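Arabinan-endo 1,5-alpha-l-arabinase (Bacillus subtilis, PDB 1UV4) hydrolyses internal alpha-1,5-arabinofuranosidic linkages of linear arabinan and branched sugar beet arabinan, as a secreted calcium-binding enzyme of plant cell-wall degradation. Local coordinates at residues R38-K41 with N47-V50; T190-Y195 with L284-G289; V209-K214 with H267-N272. All coordinates share one frame; numbering follows the deposited sequence.

Interaction 1 (R38-K41 with N47-V50)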
ATOM      1  N   ARG A  38       4.070  -2.889 -12.266  1.00 13.24           N
ATOM      2  CA  ARG A  38       5.525  -3.008 -12.367  1.00 12.93           C
ATOM      3  C   ARG A  38       6.055  -4.082 -11.448  1.00 13.64           C
ATOM      4  O   ARG A  38       5.643  -4.183 -10.266  1.00 13.88           O
ATOM      5  CB  ARG A  38       6.130  -1.689 -12.001  1.00 12.58           C
ATOM      6  CG  ARG A  38       7.654  -1.588 -12.114  1.00 13.07           C
ATOM      7  CD  ARG A  38       8.128  -0.197 -12.290  1.00 12.17           C
ATOM      8  NE  ARG A  38       9.557   0.092 -12.157  1.00 12.53           N
ATOM      9  CZ  ARG A  38      10.420   0.095 -13.149  1.00 14.66           C
ATOM     10  NH1 ARG A  38      10.065  -0.275 -14.370  1.00 15.57           N
ATOM     11  NH2 ARG A  38      11.656   0.490 -12.912  1.00 12.75           N
ATOM     12  N   VAL A  39       6.951  -4.909 -12.004  1.00 13.21           N
ATOM     13  CA  VAL A  39       7.543  -6.046 -11.271  1.00 13.39           C
ATOM     14  C   VAL A  39       9.072  -5.992 -11.387  1.00 12.63           C
ATOM     15  O   VAL A  39       9.617  -5.930 -12.489  1.00 12.98           O
ATOM     16  CB  VAL A  39       7.070  -7.414 -11.830  1.00 14.28           C
ATOM     17  CG1 VAL A  39       7.706  -8.543 -11.039  1.00 13.39           C
ATOM     18  CG2 VAL A  39       5.516  -7.509 -11.804  1.00 16.20           C
ATOM     19  N   LEU A  40       9.728  -6.026 -10.228  1.00 11.67           N
ATOM     20  CA  LEU A  40      11.170  -6.071 -10.112  1.00 11.14           C
ATOM     21  C   LEU A  40      11.601  -7.361  -9.390  1.00 11.20           C
ATOM     22  O   LEU A  40      10.901  -7.852  -8.548  1.00 12.20           O
ATOM     23  CB  LEU A  40      11.696  -4.895  -9.302  1.00 11.85           C
ATOM     24  CG  LEU A  40      11.311  -3.476  -9.743  1.00 13.25           C
ATOM     25  CD1 LEU A  40      12.082  -2.508  -8.823  1.00 13.76           C
ATOM     26  CD2 LEU A  40      11.680  -3.228 -11.160  1.00 11.56           C
ATOM     27  N   LYS A  41      12.748  -7.887  -9.765  1.00 11.64           N
ATOM     28  CA  LYS A  41      13.321  -9.106  -9.175  1.00 11.42           C
ATOM     29  C   LYS A  41      14.773  -8.851  -8.765  1.00 10.94           C
ATOM     30  O   LYS A  41      15.517  -8.149  -9.460  1.00 11.15           O
ATOM     31  CB  LYS A  41      13.286 -10.232 -10.175  1.00 12.39           C
ATOM     32  CG  LYS A  41      13.755 -11.603  -9.679  1.00 12.34           C
ATOM     33  CD  LYS A  41      13.694 -12.604 -10.809  1.00 14.04           C
ATOM     34  CE  LYS A  41      14.181 -13.986 -10.375  1.00 18.58           C
ATOM     35  NZ  LYS A  41      14.170 -14.925 -11.526  1.00 20.88           N
ATOM     36  N   ASN A  47      19.807  -4.593  -5.943  1.00 16.38           N
ATOM     37  CA  ASN A  47      20.003  -4.469  -7.371  1.00 15.51           C
ATOM     38  C   ASN A  47      18.955  -5.310  -8.041  1.00 13.54           C
ATOM     39  O   ASN A  47      18.966  -6.540  -7.949  1.00 14.05           O
ATOM     40  CB  ASN A  47      21.400  -4.917  -7.753  1.00 14.91           C
ATOM     41  CG  ASN A  47      22.463  -4.041  -7.131  1.00 15.09           C
ATOM     42  OD1 ASN A  47      22.672  -2.915  -7.580  1.00 17.20           O
ATOM     43  ND2 ASN A  47      23.089  -4.526  -6.097  1.00 15.34           N
ATOM     44  N   TRP A  48      18.103  -4.622  -8.768  1.00 13.23           N
ATOM     45  CA  TRP A  48      16.872  -5.154  -9.282  1.00 12.95           C
ATOM     46  C   TRP A  48      16.886  -5.146 -10.795  1.00 13.36           C
ATOM     47  O   TRP A  48      17.549  -4.320 -11.428  1.00 14.27           O
ATOM     48  CB  TRP A  48      15.690  -4.286  -8.807  1.00 12.06           C
ATOM     49  CG  TRP A  48      15.543  -4.191  -7.310  1.00 11.35           C
ATOM     50  CD1 TRP A  48      16.134  -3.306  -6.467  1.00 12.06           C
ATOM     51  CD2 TRP A  48      14.732  -5.049  -6.472  1.00 10.88           C
ATOM     52  NE1 TRP A  48      15.791  -3.568  -5.156  1.00 16.75           N
ATOM     53  CE2 TRP A  48      14.911  -4.621  -5.129  1.00 14.62           C
ATOM     54  CE3 TRP A  48      13.891  -6.147  -6.713  1.00 11.27           C
ATOM     55  CZ2 TRP A  48      14.296  -5.252  -4.047  1.00 14.52           C
ATOM     56  CZ3 TRP A  48      13.285  -6.780  -5.612  1.00  9.74           C
ATOM     57  CH2 TRP A  48      13.481  -6.321  -4.304  1.00 12.70           C
ATOM     58  N   THR A  49      16.135  -6.072 -11.364  1.00 12.33           N
ATOM     59  CA  THR A  49      15.916  -6.121 -12.787  1.00 12.06           C
ATOM     60  C   THR A  49      14.427  -6.029 -13.006  1.00 12.57           C
ATOM     61  O   THR A  49      13.638  -6.606 -12.258  1.00 12.60           O
ATOM     62  CB  THR A  49      16.502  -7.431 -13.370  1.00 11.92           C
ATOM     63  OG1 THR A  49      15.661  -8.525 -13.009  0.50 10.26           O
ATOM     64  CG2 THR A  49      17.874  -7.739 -12.813  0.50 12.41           C
ATOM     65  N   VAL A  50      14.037  -5.352 -14.076  1.00 11.53           N
ATOM     66  CA  VAL A  50      12.636  -5.148 -14.412  1.00 12.33           C
ATOM     67  C   VAL A  50      12.136  -6.400 -15.139  1.00 12.48           C
ATOM     68  O   VAL A  50      12.709  -6.818 -16.124  1.00 14.40           O
ATOM     69  CB  VAL A  50      12.479  -3.937 -15.354  1.00 12.66           C
ATOM     70  CG1 VAL A  50      11.002  -3.772 -15.760  1.00 13.07           C
ATOM     71  CG2 VAL A  50      12.999  -2.685 -14.682  1.00 12.95           C
TER
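Trp48 swings its indole across Leu40 and the backbone of Lys41. It holds CG anti to its carbonyl carbon (chi1 -59°), and this brings Trp48 CE3 of the six-membered ring to 3.6 Å from Leu40 CB, the two side chains crossing at about a right angle. Trp24 and Ala26 of strand 23-29 also touch this ring. Trp48 CA contributes a CH···O contact to Lys41 O, 3.3 Å away.

At Thr49 the strands form an antiparallel hydrogen-bonded pair: Lys41 N gives to Thr49 O and Thr49 N gives to Lys41 O, each at 2.9 Å with an angle of 159° at the hydrogen.

Val50 faces Leu40 as a non-hydrogen-bonded pair. Its CG2 lies 3.8 Å from Leu40 CD2 and also 3.8 Å from Arg38 NH1. Leu40 CD2 lies above one face of the guanidinium, toward its rim; NE and NH2 of Arg38 are held by Leu11 O and the carboxylate of Glu10.

The two reciprocal backbone bonds join strand 37-42 to 49-54, an edge strand of its propeller blade, and Val39 continues the pairing with Gln51. Apolar groups on the Leu40 face would probably shield from solvent the buried Arg38, whose charge is paired with Glu10.

Interaction 2 (T190-Y195 with L284-G289); sequences TYQNGY and LNWSSG
The tight turn of a beta hairpin, a type I' turn from Gln192 to Tyr195 joining strands 184-192 and 195-203, packs against Trp286 in the loop that follows strand 276-283. Trp286 itself begins a type I turn, closed by Gly289 N giving to Trp286 O.

Gln192 supplies the central contact. Its CG sits over the face of the indole, 3.9 Å from the centroid of the five-membered ring of Trp286 and only 15° off the ring normal, a CH-pi interaction. The chain then bends at chi2 (-71°) and the amide runs nearly parallel to the ring, the planes 15° apart, with Gln192 CD 4.1 Å from Trp286 NE1. The amide is kept from rotating by an almost straight bond from Gln192 NE2 to Thr190 OG1 (3.0 Å), which lies in the amide plane. Thr190 thereby both fixes the glutamine and touches the tryptophan, its CG2 reaching Trp286 CH2 at 3.6 Å. On the opposite face of the indole Leu284 CG lies toward the rim, so the ring has a hairpin residue on one side and a residue of its own loop on the other.

From within the turn, Asn193 ND2 comes to 3.7 Å from Trp286 CB. It also donates to a water at 2.9 Å, which in turn donates to Trp286 O. Asn285 OD1 braces the loop as the acceptor of an Asx turn, taking Ser287 N at 2.6 Å and the Ser287 hydroxyl as well.

Trp286 NE1 is satisfied by Gly261 O in the turn between strands 250-259 and 263-270, and the Tyr197 ring of strand 195-203 meets the indole at an incline. The tryptophan therefore lies where the hairpin of one propeller blade abuts the next, with Ile258 of strand 250-259 touching both Thr190 and Leu284.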
ATOM      1  N   THR A 190      -0.295  -4.074  10.703  1.00 12.30           N
ATOM      2  CA  THR A 190       0.260  -5.316  11.212  1.00 12.86           C
ATOM      3  C   THR A 190      -0.081  -5.451  12.680  1.00 12.41           C
ATOM      4  O   THR A 190      -0.313  -4.447  13.359  1.00 13.70           O
ATOM      5  CB  THR A 190       1.795  -5.334  10.991  1.00 13.11           C
ATOM      6  OG1 THR A 190       2.350  -6.626  11.350  1.00 14.74           O
ATOM      7  CG2 THR A 190       2.525  -4.332  11.888  1.00 15.05           C
ATOM      8  N   TYR A 191      -0.110  -6.693  13.162  1.00 12.19           N
ATOM      9  CA  TYR A 191      -0.328  -6.980  14.573  1.00 12.38           C
ATOM     10  C   TYR A 191       0.988  -7.492  15.185  1.00 13.90           C
ATOM     11  O   TYR A 191       1.536  -8.509  14.732  1.00 13.80           O
ATOM     12  CB  TYR A 191      -1.453  -8.000  14.687  1.00 13.33           C
ATOM     13  CG  TYR A 191      -1.787  -8.402  16.095  1.00 11.04           C
ATOM     14  CD1 TYR A 191      -2.478  -7.538  16.934  1.00 11.53           C
ATOM     15  CD2 TYR A 191      -1.377  -9.628  16.579  1.00 12.93           C
ATOM     16  CE1 TYR A 191      -2.779  -7.911  18.253  1.00 12.04           C
ATOM     17  CE2 TYR A 191      -1.620 -10.002  17.872  1.00 11.56           C
ATOM     18  CZ  TYR A 191      -2.349  -9.156  18.695  1.00 13.33           C
ATOM     19  OH  TYR A 191      -2.587  -9.591  19.985  1.00 15.12           O
ATOM     20  N   GLN A 192       1.502  -6.770  16.192  1.00 13.90           N
ATOM     21  CA  GLN A 192       2.766  -7.123  16.850  1.00 15.13           C
ATOM     22  C   GLN A 192       2.618  -6.834  18.330  1.00 15.16           C
ATOM     23  O   GLN A 192       2.145  -5.757  18.690  1.00 14.70           O
ATOM     24  CB  GLN A 192       3.921  -6.251  16.332  1.00 16.75           C
ATOM     25  CG  GLN A 192       4.111  -6.291  14.863  1.00 19.06           C
ATOM     26  CD  GLN A 192       4.671  -7.611  14.378  1.00 19.93           C
ATOM     27  OE1 GLN A 192       5.460  -8.267  15.083  1.00 22.84           O
ATOM     28  NE2 GLN A 192       4.246  -8.028  13.191  1.00 23.04           N
ATOM     29  N   ASN A 193       3.020  -7.779  19.177  1.00 14.98           N
ATOM     30  CA  ASN A 193       3.086  -7.538  20.635  1.00 15.41           C
ATOM     31  C   ASN A 193       1.808  -6.979  21.239  1.00 14.19           C
ATOM     32  O   ASN A 193       1.819  -6.074  22.098  1.00 14.93           O
ATOM     33  CB  ASN A 193       4.215  -6.578  20.964  1.00 15.70           C
ATOM     34  CG  ASN A 193       5.523  -6.999  20.376  1.00 19.09           C
ATOM     35  OD1 ASN A 193       5.907  -8.179  20.437  1.00 23.38           O
ATOM     36  ND2 ASN A 193       6.243  -6.034  19.799  1.00 23.84           N
ATOM     37  N   GLY A 194       0.699  -7.544  20.824  1.00 13.36           N
ATOM     38  CA  GLY A 194      -0.546  -7.230  21.466  1.00 13.33           C
ATOM     39  C   GLY A 194      -1.195  -5.976  20.958  1.00 12.50           C
ATOM     40  O   GLY A 194      -2.254  -5.646  21.468  1.00 14.88           O
ATOM     41  N   TYR A 195      -0.597  -5.319  19.957  1.00 11.84           N
ATOM     42  CA  TYR A 195      -1.203  -4.148  19.325  1.00 12.26           C
ATOM     43  C   TYR A 195      -1.320  -4.263  17.827  1.00 11.58           C
ATOM     44  O   TYR A 195      -0.467  -4.847  17.164  1.00 11.71           O
ATOM     45  CB  TYR A 195      -0.409  -2.850  19.580  1.00 12.61           C
ATOM     46  CG  TYR A 195      -0.512  -2.237  20.963  1.00 12.19           C
ATOM     47  CD1 TYR A 195      -1.572  -1.408  21.293  1.00 13.97           C
ATOM     48  CD2 TYR A 195       0.477  -2.466  21.910  1.00 15.63           C
ATOM     49  CE1 TYR A 195      -1.659  -0.838  22.547  1.00 14.19           C
ATOM     50  CE2 TYR A 195       0.389  -1.914  23.168  1.00 14.73           C
ATOM     51  CZ  TYR A 195      -0.671  -1.091  23.462  1.00 14.02           C
ATOM     52  OH  TYR A 195      -0.746  -0.538  24.727  1.00 17.52           O
ATOM     53  N   LEU A 284      12.854  -2.939  10.609  1.00 13.98           N
ATOM     54  CA  LEU A 284      11.866  -2.346  11.511  1.00 15.59           C
ATOM     55  C   LEU A 284      11.972  -3.041  12.846  1.00 15.58           C
ATOM     56  O   LEU A 284      12.011  -4.286  12.915  1.00 16.90           O
ATOM     57  CB  LEU A 284      10.461  -2.572  10.954  1.00 16.84           C
ATOM     58  CG  LEU A 284       9.318  -1.612  11.202  1.00 20.44           C
ATOM     59  CD1 LEU A 284       9.706  -0.177  10.989  1.00 18.80           C
ATOM     60  CD2 LEU A 284       8.177  -2.050  10.290  1.00 20.06           C
ATOM     61  N   ASN A 285      12.085  -2.235  13.900  1.00 15.75           N
ATOM     62  CA  ASN A 285      12.143  -2.669  15.300  1.00 18.04           C
ATOM     63  C   ASN A 285      10.820  -2.289  15.988  1.00 17.12           C
ATOM     64  O   ASN A 285      10.270  -1.256  15.701  1.00 18.43           O
ATOM     65  CB  ASN A 285      13.359  -1.945  15.935  1.00 18.40           C
ATOM     66  CG  ASN A 285      13.626  -2.304  17.393  1.00 22.47           C
ATOM     67  OD1 ASN A 285      12.751  -2.731  18.121  1.00 25.99           O
ATOM     68  ND2 ASN A 285      14.865  -2.071  17.831  1.00 25.51           N
ATOM     69  N   TRP A 286      10.269  -3.154  16.823  1.00 16.45           N
ATOM     70  CA  TRP A 286       9.061  -2.831  17.598  1.00 16.59           C
ATOM     71  C   TRP A 286       9.291  -2.825  19.078  1.00 17.17           C
ATOM     72  O   TRP A 286       8.324  -2.721  19.845  1.00 17.59           O
ATOM     73  CB  TRP A 286       7.966  -3.866  17.350  1.00 17.39           C
ATOM     74  CG  TRP A 286       7.631  -4.034  15.927  1.00 16.82           C
ATOM     75  CD1 TRP A 286       8.158  -4.948  15.056  1.00 17.24           C
ATOM     76  CD2 TRP A 286       6.684  -3.269  15.183  1.00 16.84           C
ATOM     77  NE1 TRP A 286       7.600  -4.783  13.816  1.00 14.97           N
ATOM     78  CE2 TRP A 286       6.685  -3.765  13.869  1.00 14.85           C
ATOM     79  CE3 TRP A 286       5.828  -2.203  15.498  1.00 16.68           C
ATOM     80  CZ2 TRP A 286       5.870  -3.253  12.879  1.00 18.98           C
ATOM     81  CZ3 TRP A 286       5.028  -1.698  14.509  1.00 18.53           C
ATOM     82  CH2 TRP A 286       5.050  -2.209  13.219  1.00 20.10           C
ATOM     83  N   SER A 287      10.533  -3.058  19.491  1.00 16.88           N
ATOM     84  CA  SER A 287      10.822  -3.301  20.887  1.00 17.79           C
ATOM     85  C   SER A 287      10.398  -2.155  21.818  1.00 17.70           C
ATOM     86  O   SER A 287      10.161  -2.414  22.989  1.00 17.46           O
ATOM     87  CB  SER A 287      12.314  -3.665  21.093  1.00 17.84           C
ATOM     88  OG  SER A 287      13.163  -2.596  20.738  1.00 20.32           O
ATOM     89  N   SER A 288      10.270  -0.925  21.306  1.00 17.58           N
ATOM     90  CA  SER A 288       9.851   0.222  22.143  1.00 17.63           C
ATOM     91  C   SER A 288       8.321   0.386  22.480  1.00 17.63           C
ATOM     92  O   SER A 288       7.918   1.198  23.327  1.00 17.70           O
ATOM     93  CB  SER A 288      10.312   1.487  21.450  1.00 18.15           C
ATOM     94  OG  SER A 288       9.501   1.745  20.318  1.00 20.15           O
ATOM     95  N   GLY A 289       7.484  -0.405  21.838  1.00 15.73           N
ATOM     96  CA  GLY A 289       6.036  -0.268  21.968  1.00 13.76           C
ATOM     97  C   GLY A 289       5.525   0.373  20.700  1.00 11.35           C
ATOM     98  O   GLY A 289       4.315   0.452  20.454  1.00 10.32           O
TER
HETATM   99  O   HOH W   1       5.427  -3.328  20.314  1.00 32.49           O

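Interaction 3 (V209-K214 with H267-N272)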
ATOM      1  N   VAL A 209      -0.334  18.553  -6.649  1.00 18.11           N
ATOM      2  CA  VAL A 209       0.376  17.351  -7.102  1.00 18.08           C
ATOM      3  C   VAL A 209       0.075  16.215  -6.142  1.00 17.01           C
ATOM      4  O   VAL A 209      -0.159  15.075  -6.583  1.00 17.88           O
ATOM      5  CB  VAL A 209       1.917  17.566  -7.182  1.00 18.17           C
ATOM      6  CG1 VAL A 209       2.670  16.232  -7.491  1.00 18.48           C
ATOM      7  CG2 VAL A 209       2.281  18.639  -8.213  1.00 19.75           C
ATOM      8  N   ASN A 210       0.099  16.500  -4.834  1.00 16.31           N
ATOM      9  CA  ASN A 210      -0.332  15.529  -3.825  1.00 15.11           C
ATOM     10  C   ASN A 210       0.500  14.265  -3.743  1.00 16.21           C
ATOM     11  O   ASN A 210      -0.035  13.196  -3.425  1.00 17.34           O
ATOM     12  CB  ASN A 210      -1.813  15.178  -4.017  1.00 14.99           C
ATOM     13  CG  ASN A 210      -2.673  16.389  -4.277  1.00 15.23           C
ATOM     14  OD1 ASN A 210      -3.397  16.445  -5.265  1.00 17.20           O
ATOM     15  ND2 ASN A 210      -2.584  17.384  -3.397  1.00 15.04           N
ATOM     16  N   SER A 211       1.813  14.408  -3.919  1.00 15.18           N
ATOM     17  CA  SER A 211       2.720  13.315  -3.646  1.00 16.06           C
ATOM     18  C   SER A 211       2.809  13.045  -2.153  1.00 15.00           C
ATOM     19  O   SER A 211       2.377  13.817  -1.300  1.00 14.37           O
ATOM     20  CB  SER A 211       4.110  13.595  -4.191  1.00 17.77           C
ATOM     21  OG  SER A 211       4.790  12.335  -4.323  1.00 23.14           O
ATOM     22  N   THR A 212       3.379  11.891  -1.829  1.00 14.25           N
ATOM     23  CA  THR A 212       3.649  11.565  -0.455  1.00 13.62           C
ATOM     24  C   THR A 212       4.689  12.530   0.129  1.00 13.28           C
ATOM     25  O   THR A 212       5.496  13.085  -0.572  1.00 14.37           O
ATOM     26  CB  THR A 212       4.167  10.136  -0.318  1.00 13.90           C
ATOM     27  OG1 THR A 212       5.263   9.949  -1.206  1.00 13.46           O
ATOM     28  CG2 THR A 212       3.116   9.106  -0.694  1.00 14.42           C
ATOM     29  N   TYR A 213       4.649  12.683   1.441  1.00 13.10           N
ATOM     30  CA  TYR A 213       5.437  13.669   2.168  1.00 13.57           C
ATOM     31  C   TYR A 213       6.043  13.090   3.460  1.00 11.75           C
ATOM     32  O   TYR A 213       7.209  13.334   3.742  1.00 12.18           O
ATOM     33  CB  TYR A 213       4.522  14.860   2.532  1.00 15.72           C
ATOM     34  CG  TYR A 213       5.183  16.083   3.070  1.00 17.23           C
ATOM     35  CD1 TYR A 213       6.297  16.646   2.425  1.00 20.17           C
ATOM     36  CD2 TYR A 213       4.633  16.774   4.145  1.00 19.75           C
ATOM     37  CE1 TYR A 213       6.887  17.802   2.900  1.00 23.16           C
ATOM     38  CE2 TYR A 213       5.205  17.942   4.611  1.00 22.33           C
ATOM     39  CZ  TYR A 213       6.327  18.453   3.985  1.00 23.04           C
ATOM     40  OH  TYR A 213       6.932  19.620   4.428  1.00 28.22           O
ATOM     41  N   LYS A 214       5.256  12.379   4.265  1.00 11.61           N
ATOM     42  CA  LYS A 214       5.764  11.777   5.491  1.00 12.80           C
ATOM     43  C   LYS A 214       5.074  10.446   5.751  1.00 13.87           C
ATOM     44  O   LYS A 214       4.010  10.188   5.226  1.00 14.14           O
ATOM     45  CB  LYS A 214       5.469  12.667   6.694  1.00 13.57           C
ATOM     46  CG  LYS A 214       5.933  14.064   6.617  1.00 15.93           C
ATOM     47  CD  LYS A 214       5.568  14.783   7.924  1.00 16.94           C
ATOM     48  CE  LYS A 214       5.495  16.272   7.685  1.00 17.65           C
ATOM     49  NZ  LYS A 214       5.504  17.103   8.927  1.00 22.35           N
ATOM     50  N   HIS A 267       8.820   4.112  -1.007  1.00 12.87           N
ATOM     51  CA  HIS A 267       9.480   4.899  -2.045  1.00 13.43           C
ATOM     52  C   HIS A 267       9.942   6.214  -1.451  1.00 12.90           C
ATOM     53  O   HIS A 267       9.431   6.655  -0.428  1.00 12.60           O
ATOM     54  CB  HIS A 267       8.590   5.111  -3.276  1.00 13.02           C
ATOM     55  CG  HIS A 267       7.333   5.905  -3.022  1.00 11.32           C
ATOM     56  ND1 HIS A 267       6.062   5.377  -3.149  1.00 10.71           N
ATOM     57  CD2 HIS A 267       7.163   7.204  -2.654  1.00 13.45           C
ATOM     58  CE1 HIS A 267       5.168   6.304  -2.828  1.00 12.75           C
ATOM     59  NE2 HIS A 267       5.815   7.412  -2.510  1.00 13.20           N
ATOM     60  N   ALA A 268      10.920   6.858  -2.088  1.00 13.77           N
ATOM     61  CA  ALA A 268      11.274   8.246  -1.768  1.00 13.69           C
ATOM     62  C   ALA A 268      11.944   8.809  -3.011  1.00 13.67           C
ATOM     63  O   ALA A 268      12.487   8.039  -3.835  1.00 13.60           O
ATOM     64  CB  ALA A 268      12.171   8.331  -0.570  1.00 14.01           C
ATOM     65  N   TYR A 269      11.875  10.121  -3.182  1.00 12.59           N
ATOM     66  CA  TYR A 269      12.276  10.781  -4.416  1.00 13.56           C
ATOM     67  C   TYR A 269      13.704  11.303  -4.318  1.00 12.32           C
ATOM     68  O   TYR A 269      14.058  12.075  -3.439  1.00 12.62           O
ATOM     69  CB  TYR A 269      11.300  11.887  -4.708  1.00 13.67           C
ATOM     70  CG  TYR A 269       9.885  11.426  -4.909  1.00 13.90           C
ATOM     71  CD1 TYR A 269       9.011  11.251  -3.818  1.00 16.95           C
ATOM     72  CD2 TYR A 269       9.416  11.077  -6.142  1.00 13.21           C
ATOM     73  CE1 TYR A 269       7.692  10.844  -4.007  1.00 17.60           C
ATOM     74  CE2 TYR A 269       8.120  10.664  -6.333  1.00 14.58           C
ATOM     75  CZ  TYR A 269       7.269  10.540  -5.255  1.00 16.33           C
ATOM     76  OH  TYR A 269       5.936  10.150  -5.483  1.00 20.62           O
ATOM     77  N   ASP A 270      14.536  10.880  -5.271  1.00 12.14           N
ATOM     78  CA  ASP A 270      15.996  11.092  -5.218  1.00 11.84           C
ATOM     79  C   ASP A 270      16.409  12.500  -5.723  1.00 12.24           C
ATOM     80  O   ASP A 270      16.386  12.794  -6.927  1.00 12.10           O
ATOM     81  CB  ASP A 270      16.682  10.017  -6.065  1.00 12.01           C
ATOM     82  CG  ASP A 270      18.175   9.883  -5.793  1.00 13.77           C
ATOM     83  OD1 ASP A 270      18.761  10.735  -5.154  1.00 14.80           O
ATOM     84  OD2 ASP A 270      18.825   8.924  -6.248  1.00 18.14           O
ATOM     85  N   ALA A 271      16.800  13.361  -4.803  1.00 12.81           N
ATOM     86  CA  ALA A 271      17.276  14.690  -5.168  1.00 12.89           C
ATOM     87  C   ALA A 271      18.590  14.661  -5.952  1.00 12.96           C
ATOM     88  O   ALA A 271      18.989  15.654  -6.534  1.00 13.29           O
ATOM     89  CB  ALA A 271      17.439  15.590  -3.933  1.00 14.07           C
ATOM     90  N   ASN A 272      19.276  13.519  -5.931  1.00 13.66           N
ATOM     91  CA  ASN A 272      20.474  13.320  -6.743  1.00 13.00           C
ATOM     92  C   ASN A 272      20.237  12.553  -8.051  1.00 12.15           C
ATOM     93  O   ASN A 272      21.188  12.247  -8.776  1.00 13.74           O
ATOM     94  CB  ASN A 272      21.533  12.585  -5.893  1.00 14.01           C
ATOM     95  CG  ASN A 272      22.925  12.632  -6.509  1.00 17.89           C
ATOM     96  OD1 ASN A 272      23.422  13.797  -6.923  1.00 18.15           O
ATOM     97  ND2 ASN A 272      23.558  11.527  -6.633  1.00 21.70           N
TER
HETATM   98  O   HOH W   2       3.403   9.867  -4.244  1.00 27.49           O
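Thr212, at the start of strand 212-220, meets His267 of strand 263-270 across a gap between backbones whose nearest CA atoms, those of Thr212 and Ala268, are 8.4 Å apart. No backbone hydrogen bond links the two segments, which belong to neighbouring blades; side chains and a water bridge them instead. Just beyond, Tyr213 and Lys214 both face Phe202 in a classic beta bulge.

His267 and Thr212 reach for each other from opposite directions. His267 NE2 donates to Thr212 OG1 at 2.9 Å, the hydroxyl lying only 10° out of the imidazole plane. The threonine holds OG1 between its backbone N and carbonyl carbon (chi1 52°), a rotation that turns the oxygen to the histidine. The same oxygen is hydrogen-bonded to Gly252 O and lies at the edge of the Tyr269 ring, 3.8 Å from Tyr269 CE1. Tyr269 OH stands 2.7 Å from Ser211 OG. A water 2.8 Å from Tyr269 OH also accepts from Thr212 N, at 3.2 Å, tying the phenol to the backbone of strand 212-220.

This polar network borders the catalytic centre. His267 ND1 is hydrogen-bonded to the backbone N of Asp14, the inferred proton acceptor, while the side chain of Thr212 lies about 4 Å from that of Glu185, the inferred proton donor. With both nitrogens engaged, the imidazole is fixed in its rotation, consistent with a second-shell role in positioning the Asp14 backbone.

The three contacts lie in the five-bladed beta-propeller of this family 43 glycoside hydrolase. Interaction 1 comes first along the chain and stays within one blade, the sheet of strands 16-20, 23-29, 37-42 and 49-54. Interactions 2 and 3 both join the sheet of strands 184-192, 195-203, 212-220 and 241-244 to the last blade, where strand 4-8 from the chain start pairs with strand 276-283; interaction 3 is nested within the loop that interaction 2 closes. Their centres are about 26 Å apart, and that of interaction 1 is about 30 and 20 Å from those of interactions 2 and 3. The same blade interface is thus joined at two separate places, of which 209-214 with 267-272 borders the inferred catalytic residues.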